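PDB 5UGR: malyl-CoA lyase/beta-methylmalyl-CoA lyase from Methylobacterium extorquens, which is a magnesium-binding enzyme of the HpcH/HpaI aldolase/citrate lyase family, built on a TIM barrel and assembled from six chains. Local coordinates for residues 52-55 with 56-59; 83-86 with 87-91; 239-242 with 243-246; 259-262 with 263-267. All blocks are in the same frame, centred on the assembly; numbering follows the deposited sequence. Where two conformers were deposited one is given.

Contact 1 (52-55 with 56-59); sequences KEQA and RKNI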
loop_
_atom_site.group_PDB
_atom_site.type_symbol
_atom_site.label_atom_id
_atom_site.label_comp_id
_atom_site.label_asym_id
_atom_site.label_seq_id
_atom_site.Cartn_x
_atom_site.Cartn_y
_atom_site.Cartn_z
ATOM N N LYS A 52 -20.372 -27.765 -21.182
ATOM C CA LYS A 52 -19.019 -27.203 -21.109
ATOM C C LYS A 52 -17.919 -28.174 -21.503
ATOM O O LYS A 52 -16.965 -27.792 -22.209
ATOM C CB LYS A 52 -18.792 -26.565 -19.779
ATOM C CG LYS A 52 -19.549 -25.241 -19.582
ATOM C CD LYS A 52 -19.263 -24.633 -18.240
ATOM C CE LYS A 52 -20.105 -23.417 -17.906
ATOM N NZ LYS A 52 -19.997 -22.320 -18.886
ATOM N N GLU A 53 -18.086 -29.455 -21.126
ATOM C CA GLU A 53 -17.035 -30.442 -21.419
ATOM C C GLU A 53 -16.946 -30.648 -22.942
ATOM O O GLU A 53 -15.847 -30.696 -23.530
ATOM C CB GLU A 53 -17.344 -31.754 -20.683
ATOM C CG GLU A 53 -16.379 -32.829 -21.095
ATOM C CD GLU A 53 -16.504 -34.112 -20.326
ATOM O OE1 GLU A 53 -15.471 -34.778 -20.144
ATOM O OE2 GLU A 53 -17.601 -34.452 -19.928
ATOM N N GLN A 54 -18.123 -30.758 -23.591
ATOM C CA GLN A 54 -18.141 -30.916 -25.057
ATOM C C GLN A 54 -17.679 -29.671 -25.780
ATOM O O GLN A 54 -16.975 -29.748 -26.786
ATOM C CB GLN A 54 -19.530 -31.345 -25.537
ATOM C CG GLN A 54 -19.584 -31.723 -26.998
ATOM C CD GLN A 54 -18.668 -32.878 -27.377
ATOM O OE1 GLN A 54 -18.680 -33.919 -26.740
ATOM N NE2 GLN A 54 -17.838 -32.684 -28.407
ATOM N N ALA A 55 -18.051 -28.494 -25.242
ATOM C CA ALA A 55 -17.649 -27.269 -25.914
ATOM C C ALA A 55 -16.138 -27.171 -25.932
ATOM O O ALA A 55 -15.539 -26.704 -26.892
ATOM C CB ALA A 55 -18.259 -26.071 -25.194
ATOM N N ARG A 56 -15.498 -27.660 -24.872
ATOM C CA ARG A 56 -14.040 -27.650 -24.793
ATOM C C ARG A 56 -13.429 -28.488 -25.890
ATOM O O ARG A 56 -12.495 -28.074 -26.617
ATOM C CB ARG A 56 -13.598 -28.087 -23.392
ATOM C CG ARG A 56 -12.154 -27.874 -23.119
ATOM C CD ARG A 56 -11.730 -28.411 -21.771
ATOM N NE ARG A 56 -12.507 -27.880 -20.631
ATOM C CZ ARG A 56 -13.207 -28.549 -19.716
ATOM N NH1 ARG A 56 -13.414 -29.861 -19.798
ATOM N NH2 ARG A 56 -13.758 -27.900 -18.708
ATOM N N LYS A 57 -14.013 -29.670 -26.070
ATOM C CA LYS A 57 -13.571 -30.509 -27.184
ATOM C C LYS A 57 -13.817 -29.898 -28.571
ATOM O O LYS A 57 -12.951 -29.935 -29.441
ATOM C CB LYS A 57 -14.268 -31.876 -27.062
ATOM C CG LYS A 57 -13.853 -32.686 -25.850
ATOM C CD LYS A 57 -14.667 -33.989 -25.840
ATOM C CE LYS A 57 -14.411 -34.747 -24.556
ATOM N NZ LYS A 57 -15.357 -35.880 -24.384
ATOM N N ASN A 58 -14.977 -29.289 -28.728
ATOM C CA ASN A 58 -15.345 -28.607 -29.970
ATOM C C ASN A 58 -14.347 -27.524 -30.297
ATOM O O ASN A 58 -13.904 -27.381 -31.466
ATOM C CB ASN A 58 -16.733 -27.997 -29.919
ATOM C CG ASN A 58 -17.864 -29.022 -29.772
ATOM O OD1 ASN A 58 -17.712 -30.229 -30.062
ATOM N ND2 ASN A 58 -19.014 -28.531 -29.366
ATOM N N ILE A 59 -13.975 -26.746 -29.261
ATOM C CA ILE A 59 -13.023 -25.676 -29.506
ATOM C C ILE A 59 -11.606 -26.128 -29.890
ATOM O O ILE A 59 -10.946 -25.554 -30.741
ATOM C CB ILE A 59 -13.010 -24.728 -28.238
ATOM C CG1 ILE A 59 -14.308 -23.907 -28.248
ATOM C CG2 ILE A 59 -11.780 -23.813 -28.250
ATOM C CD1 ILE A 59 -14.571 -23.080 -26.993
HETATM O O HOH W 1 -13.450 -31.548 -22.309
HETATM O O HOH W 2 -17.854 -34.505 -24.112
#
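The carboxamides of Gln-54 and Asn-58 meet one helical turn apart with their planes 45° apart and are joined by an N-H of the glutamine. Gln-54 NE2, with its partner lying in its own amide plane, donates to Asn-58 OD1 over 3.0 Å in an almost straight bond (172° at the hydrogen). Seen from the acceptor, the donor stands well above the carbonyl plane and not on a lone pair. A bend at chi2 of Gln-54 (60°) turns the amide toward Asn-58. Gln-54 OE1 takes a hydrogen bond from a water 2.8 Å away, and that water accepts from Lys-57 NZ; the extended lysine crosses the glutamine at about a right angle. Lys-57 NZ also lies 4.4 Å from Glu-53 OE1, beyond a salt bridge. Glu-53 O is gripped twice, by Lys-57 N at 3.3 Å and by a second water, which accepts from Arg-56 NH1 at 3.0 Å. Two polar groups look outward: Arg-56 NE forms a salt bridge with Asp-88, and Asn-58 ND2 bonds to Gly-22 O. Helix 52-65 is the helix of the beta-alpha-beta unit between strands 38-42 and 72-76; Asn-58 touches helix 25-32 before it, Arg-56 packs on helix 85-95 after it, and Ile-59 reaches both.

Contact 2 (83-86 with 87-91); sequences HYMY and RDVVD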
loop_
_atom_site.group_PDB
_atom_site.type_symbol
_atom_site.label_atom_id
_atom_site.label_comp_id
_atom_site.label_asym_id
_atom_site.label_seq_id
_atom_site.Cartn_x
_atom_site.Cartn_y
_atom_site.Cartn_z
ATOM N N HIS A 83 -15.174 -24.896 -11.369
ATOM C CA HIS A 83 -14.235 -26.038 -11.501
ATOM C C HIS A 83 -13.794 -26.290 -12.945
ATOM O O HIS A 83 -12.814 -26.957 -13.186
ATOM C CB HIS A 83 -14.814 -27.328 -10.890
ATOM C CG HIS A 83 -15.998 -27.893 -11.608
ATOM N ND1 HIS A 83 -15.888 -28.829 -12.619
ATOM C CD2 HIS A 83 -17.314 -27.673 -11.448
ATOM C CE1 HIS A 83 -17.104 -29.182 -13.017
ATOM N NE2 HIS A 83 -17.983 -28.491 -12.333
ATOM N N TYR A 84 -14.539 -25.734 -13.918
ATOM C CA TYR A 84 -14.274 -25.976 -15.322
ATOM C C TYR A 84 -12.947 -25.359 -15.804
ATOM O O TYR A 84 -12.352 -25.819 -16.753
ATOM C CB TYR A 84 -15.372 -25.383 -16.189
ATOM C CG TYR A 84 -16.749 -25.835 -15.806
ATOM C CD1 TYR A 84 -17.221 -27.118 -16.187
ATOM C CD2 TYR A 84 -17.563 -25.016 -15.009
ATOM C CE1 TYR A 84 -18.495 -27.510 -15.782
ATOM C CE2 TYR A 84 -18.822 -25.433 -14.622
ATOM C CZ TYR A 84 -19.271 -26.663 -15.014
ATOM O OH TYR A 84 -20.525 -27.032 -14.560
ATOM N N MET A 85 -12.553 -24.261 -15.137
ATOM C CA MET A 85 -11.528 -23.409 -15.716
ATOM C C MET A 85 -10.172 -24.114 -15.935
ATOM O O MET A 85 -9.528 -23.940 -16.980
ATOM C CB MET A 85 -11.334 -22.169 -14.830
ATOM C CG MET A 85 -10.451 -21.156 -15.488
ATOM S SD MET A 85 -9.325 -20.318 -14.355
ATOM C CE MET A 85 -8.058 -21.596 -14.240
ATOM N N TYR A 86 -9.709 -24.859 -14.932
ATOM C CA TYR A 86 -8.340 -25.390 -15.081
ATOM C C TYR A 86 -8.237 -26.348 -16.281
ATOM O O TYR A 86 -7.228 -26.357 -16.962
ATOM C CB TYR A 86 -7.784 -26.037 -13.811
ATOM C CG TYR A 86 -8.341 -27.397 -13.436
ATOM C CD1 TYR A 86 -9.552 -27.521 -12.769
ATOM C CD2 TYR A 86 -7.628 -28.550 -13.728
ATOM C CE1 TYR A 86 -10.042 -28.731 -12.378
ATOM C CE2 TYR A 86 -8.120 -29.781 -13.348
ATOM C CZ TYR A 86 -9.334 -29.873 -12.682
ATOM O OH TYR A 86 -9.791 -31.122 -12.242
ATOM N N ARG A 87 -9.298 -27.091 -16.544
ATOM C CA ARG A 87 -9.291 -27.946 -17.715
ATOM C C ARG A 87 -9.424 -27.198 -19.049
ATOM O O ARG A 87 -8.816 -27.581 -20.034
ATOM C CB ARG A 87 -10.321 -29.049 -17.528
ATOM C CG ARG A 87 -9.596 -30.234 -16.908
ATOM C CD ARG A 87 -9.360 -31.345 -17.956
ATOM N NE ARG A 87 -10.602 -32.006 -17.801
ATOM C CZ ARG A 87 -11.259 -32.675 -18.704
ATOM N NH1 ARG A 87 -12.398 -33.129 -18.300
ATOM N NH2 ARG A 87 -10.778 -32.889 -19.934
ATOM N N ASP A 88 -10.125 -26.066 -19.043
ATOM C CA ASP A 88 -10.146 -25.179 -20.199
ATOM C C ASP A 88 -8.723 -24.767 -20.610
ATOM O O ASP A 88 -8.338 -24.860 -21.758
ATOM C CB ASP A 88 -10.953 -23.918 -19.938
ATOM C CG ASP A 88 -12.419 -24.148 -19.621
ATOM O OD1 ASP A 88 -13.009 -25.240 -19.944
ATOM O OD2 ASP A 88 -13.050 -23.172 -19.052
ATOM N N VAL A 89 -7.972 -24.287 -19.616
ATOM C CA VAL A 89 -6.638 -23.772 -19.889
ATOM C C VAL A 89 -5.690 -24.909 -20.257
ATOM O O VAL A 89 -4.983 -24.846 -21.267
ATOM C CB VAL A 89 -6.113 -22.941 -18.703
ATOM C CG1 VAL A 89 -4.700 -22.427 -18.956
ATOM C CG2 VAL A 89 -7.051 -21.738 -18.440
ATOM N N VAL A 90 -5.645 -25.927 -19.417
ATOM C CA VAL A 90 -4.715 -27.059 -19.653
ATOM C C VAL A 90 -5.012 -27.718 -21.011
ATOM O O VAL A 90 -4.123 -27.847 -21.846
ATOM C CB VAL A 90 -4.800 -28.106 -18.510
ATOM C CG1 VAL A 90 -4.058 -29.397 -18.910
ATOM C CG2 VAL A 90 -4.182 -27.537 -17.238
ATOM N N ASP A 91 -6.261 -28.114 -21.235
ATOM C CA ASP A 91 -6.537 -28.926 -22.442
ATOM C C ASP A 91 -6.317 -28.114 -23.724
ATOM O O ASP A 91 -5.731 -28.593 -24.689
ATOM C CB ASP A 91 -7.933 -29.506 -22.433
ATOM C CG ASP A 91 -8.139 -30.551 -21.392
ATOM O OD1 ASP A 91 -7.192 -30.921 -20.678
ATOM O OD2 ASP A 91 -9.265 -31.117 -21.393
#
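Tyr-86 packs its ring against the foot of the next residue, Arg-87. Tyr-86 CB lies 3.3 Å from Arg-87 N, as the backbone sets it; chi1 (74°) then puts Tyr-86 CG between its backbone N and carbonyl carbon, equally close to that nitrogen. Further out, CD2 and CE2 come up to the aliphatic part of the arginine: in the conformer described, Arg-87 CG sits over one face, toward the rim, 3.9 Å from Tyr-86 CE2, making a CH-pi contact. At the tip, OH is hydrogen-bonded to Glu-94 of the third subunit, so the ring spans from its own helix into a subunit interface, where Leu-119 of that subunit also packs on it. The helix concerned, 85-95, follows strand 72-76 of the TIM barrel and leads to strand 101-104 in a beta-alpha-beta crossover. Backbone bonds here run from Asp-88 N to Tyr-84 O (3.2 Å) and from Val-90 N to Tyr-86 O (3.0 Å). The side chain of Asp-88 folds back beside its own N, bringing OD1 to 3.3 Å from Tyr-84 O. These are two acceptors, and the guanidinium of Arg-56, weakly bonded to Tyr-84 O, probably eases their repulsion; Asn-78 ND2 holds OD2. Met-85 CE and Val-89 CG2 touch loosely at 4.3 Å and look toward helix 110-127. Arg-87 was modelled in two conformers; in the one described, NH2 forms a salt bridge with Asp-91 OD2 on its syn lone pair, a link the second conformer leaves in doubt.

Contact 3 (239-242 with 243-246); sequences TSAA and RRCA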
loop_
_atom_site.group_PDB
_atom_site.type_symbol
_atom_site.label_atom_id
_atom_site.label_comp_id
_atom_site.label_asym_id
_atom_site.label_seq_id
_atom_site.Cartn_x
_atom_site.Cartn_y
_atom_site.Cartn_z
ATOM N N THR A 239 -24.559 1.775 -33.438
ATOM C CA THR A 239 -23.616 2.734 -33.992
ATOM C C THR A 239 -23.458 3.934 -33.048
ATOM O O THR A 239 -22.345 4.426 -32.827
ATOM C CB THR A 239 -24.044 3.178 -35.390
ATOM O OG1 THR A 239 -23.956 2.034 -36.256
ATOM C CG2 THR A 239 -23.142 4.242 -35.933
ATOM N N SER A 240 -24.565 4.406 -32.458
ATOM C CA SER A 240 -24.471 5.481 -31.484
ATOM C C SER A 240 -23.595 5.079 -30.286
ATOM O O SER A 240 -22.707 5.824 -29.865
ATOM C CB SER A 240 -25.868 5.909 -30.997
ATOM O OG SER A 240 -25.788 6.739 -29.859
ATOM N N ALA A 241 -23.838 3.905 -29.730
ATOM C CA ALA A 241 -23.057 3.428 -28.600
ATOM C C ALA A 241 -21.564 3.301 -28.959
ATOM O O ALA A 241 -20.678 3.675 -28.176
ATOM C CB ALA A 241 -23.568 2.072 -28.122
ATOM N N ALA A 242 -21.305 2.753 -30.154
ATOM C CA ALA A 242 -19.932 2.598 -30.633
ATOM C C ALA A 242 -19.249 3.944 -30.826
ATOM O O ALA A 242 -18.084 4.088 -30.388
ATOM C CB ALA A 242 -19.913 1.796 -31.915
ATOM N N ARG A 243 -19.913 4.892 -31.507
ATOM C CA ARG A 243 -19.301 6.169 -31.719
ATOM C C ARG A 243 -19.079 6.925 -30.426
ATOM O O ARG A 243 -18.110 7.686 -30.311
ATOM C CB ARG A 243 -20.121 6.994 -32.712
ATOM C CG ARG A 243 -19.996 6.491 -34.147
ATOM C CD ARG A 243 -20.971 7.213 -35.100
ATOM N NE ARG A 243 -20.673 6.843 -36.473
ATOM C CZ ARG A 243 -21.491 7.004 -37.517
ATOM N NH1 ARG A 243 -21.059 6.588 -38.698
ATOM N NH2 ARG A 243 -22.701 7.569 -37.390
ATOM N N ARG A 244 -19.964 6.734 -29.449
ATOM C CA ARG A 244 -19.826 7.412 -28.163
ATOM C C ARG A 244 -18.557 6.919 -27.428
ATOM O O ARG A 244 -17.704 7.725 -27.007
ATOM C CB ARG A 244 -21.078 7.234 -27.293
ATOM C CG ARG A 244 -20.926 7.818 -25.926
ATOM C CD ARG A 244 -22.187 7.857 -25.063
ATOM N NE ARG A 244 -22.695 6.545 -24.710
ATOM C CZ ARG A 244 -23.693 5.904 -25.315
ATOM N NH1 ARG A 244 -24.378 6.432 -26.330
ATOM N NH2 ARG A 244 -24.052 4.722 -24.863
ATOM N N CYS A 245 -18.350 5.599 -27.334
ATOM C CA CYS A 245 -17.134 5.156 -26.668
ATOM C C CYS A 245 -15.905 5.410 -27.519
ATOM O O CYS A 245 -14.834 5.668 -26.974
ATOM C CB CYS A 245 -17.247 3.739 -26.205
ATOM S SG CYS A 245 -17.212 2.460 -27.420
ATOM N N ALA A 246 -16.028 5.343 -28.836
ATOM C CA ALA A 246 -14.870 5.693 -29.694
ATOM C C ALA A 246 -14.431 7.122 -29.440
ATOM O O ALA A 246 -13.212 7.420 -29.470
ATOM C CB ALA A 246 -15.225 5.492 -31.151
HETATM O O HOH W 3 -26.886 5.896 -27.551
#
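Ala-242 and Ala-246 meet one turn apart on helix 235-248, which links strands 223-226 and 252-255 of the TIM barrel. The close-packed flank belongs to such small residues. Ala-246 CB rests 3.3 Å from Ala-242 O, the carbonyl that also receives Ala-246 N, and Cys-245 SG is folded back over the preceding turn by its chi1 of 72°, to 3.7 Å from Ala-241 O. With so little side chain on this flank, helix 259-268 can come close: Val-267 packs on Ala-242, and Phe-268 on Cys-245 and Ala-246. Arg-243 forms the looser side, though it also packs on Asp-185 of the fourth subunit. It is exposed and has two deposited conformers; in the one described it runs extended beside Thr-239, whose CG2 lies over one guanidinium face, 3.6 Å from Arg-243 CZ, a contact the second conformer makes less certain. The threonine hydroxyl takes no part in this and bonds to Pro-235 O. Arg-244 has several partners: it bends at chi3 (65°), lays one guanidinium face over Ala-241 CA, forms a salt bridge with Asp-204 through NE, and gives NH1 to Ser-187 O of the fourth subunit. Arg-244 NH1 has a further partner in the guanidinium plane, a water that accepts from it at 2.8 Å and lies 2.7 Å from Ser-240 OG.

Contact 4 (259-262 with 263-267); sequences SQID and LANEV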
loop_
_atom_site.group_PDB
_atom_site.type_symbol
_atom_site.label_atom_id
_atom_site.label_comp_id
_atom_site.label_asym_id
_atom_site.label_seq_id
_atom_site.Cartn_x
_atom_site.Cartn_y
_atom_site.Cartn_z
ATOM N N SER A 259 -24.248 -9.029 -37.912
ATOM C CA SER A 259 -24.509 -7.661 -38.393
ATOM C C SER A 259 -23.680 -6.580 -37.705
ATOM O O SER A 259 -23.421 -5.539 -38.270
ATOM C CB SER A 259 -25.967 -7.301 -38.219
ATOM O OG SER A 259 -26.351 -7.175 -36.830
ATOM N N GLN A 260 -23.236 -6.870 -36.508
ATOM C CA GLN A 260 -22.492 -5.883 -35.748
ATOM C C GLN A 260 -21.018 -5.761 -36.141
ATOM O O GLN A 260 -20.379 -4.754 -35.854
ATOM C CB GLN A 260 -22.636 -6.133 -34.268
ATOM C CG GLN A 260 -24.037 -5.943 -33.768
ATOM C CD GLN A 260 -24.237 -6.359 -32.345
ATOM O OE1 GLN A 260 -23.443 -7.125 -31.767
ATOM N NE2 GLN A 260 -25.335 -5.913 -31.761
ATOM N N ILE A 261 -20.504 -6.753 -36.852
ATOM C CA ILE A 261 -19.102 -6.752 -37.259
ATOM C C ILE A 261 -18.748 -5.581 -38.147
ATOM O O ILE A 261 -17.774 -4.869 -37.857
ATOM C CB ILE A 261 -18.720 -8.074 -37.950
ATOM C CG1 ILE A 261 -18.863 -9.270 -36.984
ATOM C CG2 ILE A 261 -17.298 -8.036 -38.474
ATOM C CD1 ILE A 261 -18.790 -10.626 -37.662
ATOM N N ASP A 262 -19.536 -5.344 -39.207
ATOM C CA ASP A 262 -19.227 -4.254 -40.135
ATOM C C ASP A 262 -19.410 -2.907 -39.423
ATOM O O ASP A 262 -18.681 -1.940 -39.698
ATOM C CB ASP A 262 -20.126 -4.319 -41.374
ATOM C CG ASP A 262 -19.707 -5.411 -42.356
ATOM O OD1 ASP A 262 -18.638 -6.033 -42.212
ATOM O OD2 ASP A 262 -20.505 -5.674 -43.268
ATOM N N LEU A 263 -20.380 -2.845 -38.512
ATOM C CA LEU A 263 -20.670 -1.584 -37.808
ATOM C C LEU A 263 -19.465 -1.198 -36.927
ATOM O O LEU A 263 -19.011 -0.056 -36.971
ATOM C CB LEU A 263 -21.959 -1.623 -36.988
ATOM C CG LEU A 263 -23.248 -1.965 -37.701
ATOM C CD1 LEU A 263 -24.379 -2.073 -36.728
ATOM C CD2 LEU A 263 -23.535 -0.922 -38.743
ATOM N N ALA A 264 -18.910 -2.175 -36.194
ATOM C CA ALA A 264 -17.725 -1.932 -35.341
ATOM C C ALA A 264 -16.525 -1.626 -36.200
ATOM O O ALA A 264 -15.757 -0.674 -35.907
ATOM C CB ALA A 264 -17.450 -3.113 -34.431
ATOM N N ASN A 265 -16.333 -2.416 -37.270
ATOM C CA ASN A 265 -15.187 -2.122 -38.106
ATOM C C ASN A 265 -15.181 -0.723 -38.663
ATOM O O ASN A 265 -14.113 -0.077 -38.765
ATOM C CB ASN A 265 -15.063 -3.142 -39.213
ATOM C CG ASN A 265 -14.525 -4.506 -38.705
ATOM O OD1 ASN A 265 -13.971 -4.623 -37.622
ATOM N ND2 ASN A 265 -14.714 -5.545 -39.503
ATOM N N GLU A 266 -16.353 -0.245 -39.073
ATOM C CA GLU A 266 -16.420 1.097 -39.659
ATOM C C GLU A 266 -16.139 2.179 -38.601
ATOM O O GLU A 266 -15.380 3.114 -38.844
ATOM C CB GLU A 266 -17.811 1.348 -40.256
ATOM C CG GLU A 266 -17.951 2.771 -40.821
ATOM C CD GLU A 266 -19.007 2.891 -41.933
ATOM O OE1 GLU A 266 -20.180 2.499 -41.698
ATOM O OE2 GLU A 266 -18.653 3.388 -43.042
ATOM N N VAL A 267 -16.760 2.049 -37.412
ATOM C CA VAL A 267 -16.645 3.104 -36.415
ATOM C C VAL A 267 -15.214 3.218 -35.898
ATOM O O VAL A 267 -14.717 4.351 -35.745
ATOM C CB VAL A 267 -17.605 2.834 -35.242
ATOM C CG1 VAL A 267 -17.261 3.688 -34.033
ATOM C CG2 VAL A 267 -19.027 3.095 -35.685
HETATM O O HOH W 4 -16.167 -5.050 -42.045
#
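Asn-265 ND2 is held by two acceptors: Lys-35 O, and a water 3.0 Å away that donates in turn to Asp-262 OD1 at 2.7 Å. Asn-265 OD1 is bonded to Ser-16 OG, so both ends of the amide have partners and its rotation is fixed. Ile-261 runs alongside, pointing the same way, with CG2 3.7 Å from Asn-265 ND2. The asparagine CG lies trans to its own carbonyl carbon (chi1 -75°), which folds the amide back over the previous turn, 3.4 Å from Ile-261 O; the same carbonyl receives Asn-265 N at 2.9 Å in a bond of 167°. Two residues earlier in the chain, Leu-263 turns back likewise and sets CG 3.6 Å from Ser-259 O, while its side chain packs on Pro-235 and Tyr-238 of helix 235-248. Gln-260 CB points away from the later turn; its amide is held on the barrel side, OE1 by Ile-256 N and NE2 by Phe-229 O. Ser-259 OG bonds to His-257 ND1. Asp-262 and Glu-266 lie on the exposed face, joined through the backbone by Glu-266 N to Asp-262 O at 2.9 Å. On the inner face Ile-261 touches Ala-255 of strand 252-255 and Leu-18 of strand 16-21, the last and first strands. Helix 259-268 thus packs over the seam where the eight-stranded TIM barrel closes.

Along the chain the contacts come in series, 1 to 4, and in the fold they form two pairs. Contacts 1 and 2 lie on helices 52-65 and 85-95, which follow the second and third barrel strands; their centres are 11 Å apart and a salt bridge joins them. Contacts 3 and 4, on helices 235-248 and 259-268 after the seventh and eighth strands, are likewise 11 Å apart, but meet mainly through apolar packing around Val-267 and Leu-263. The centres of contacts 2 and 3 are 35 Å apart, on opposite sides of the chain's centre. The second subunit touches contacts 1 and 2, the third contact 2, the fourth contacts 3 and 4.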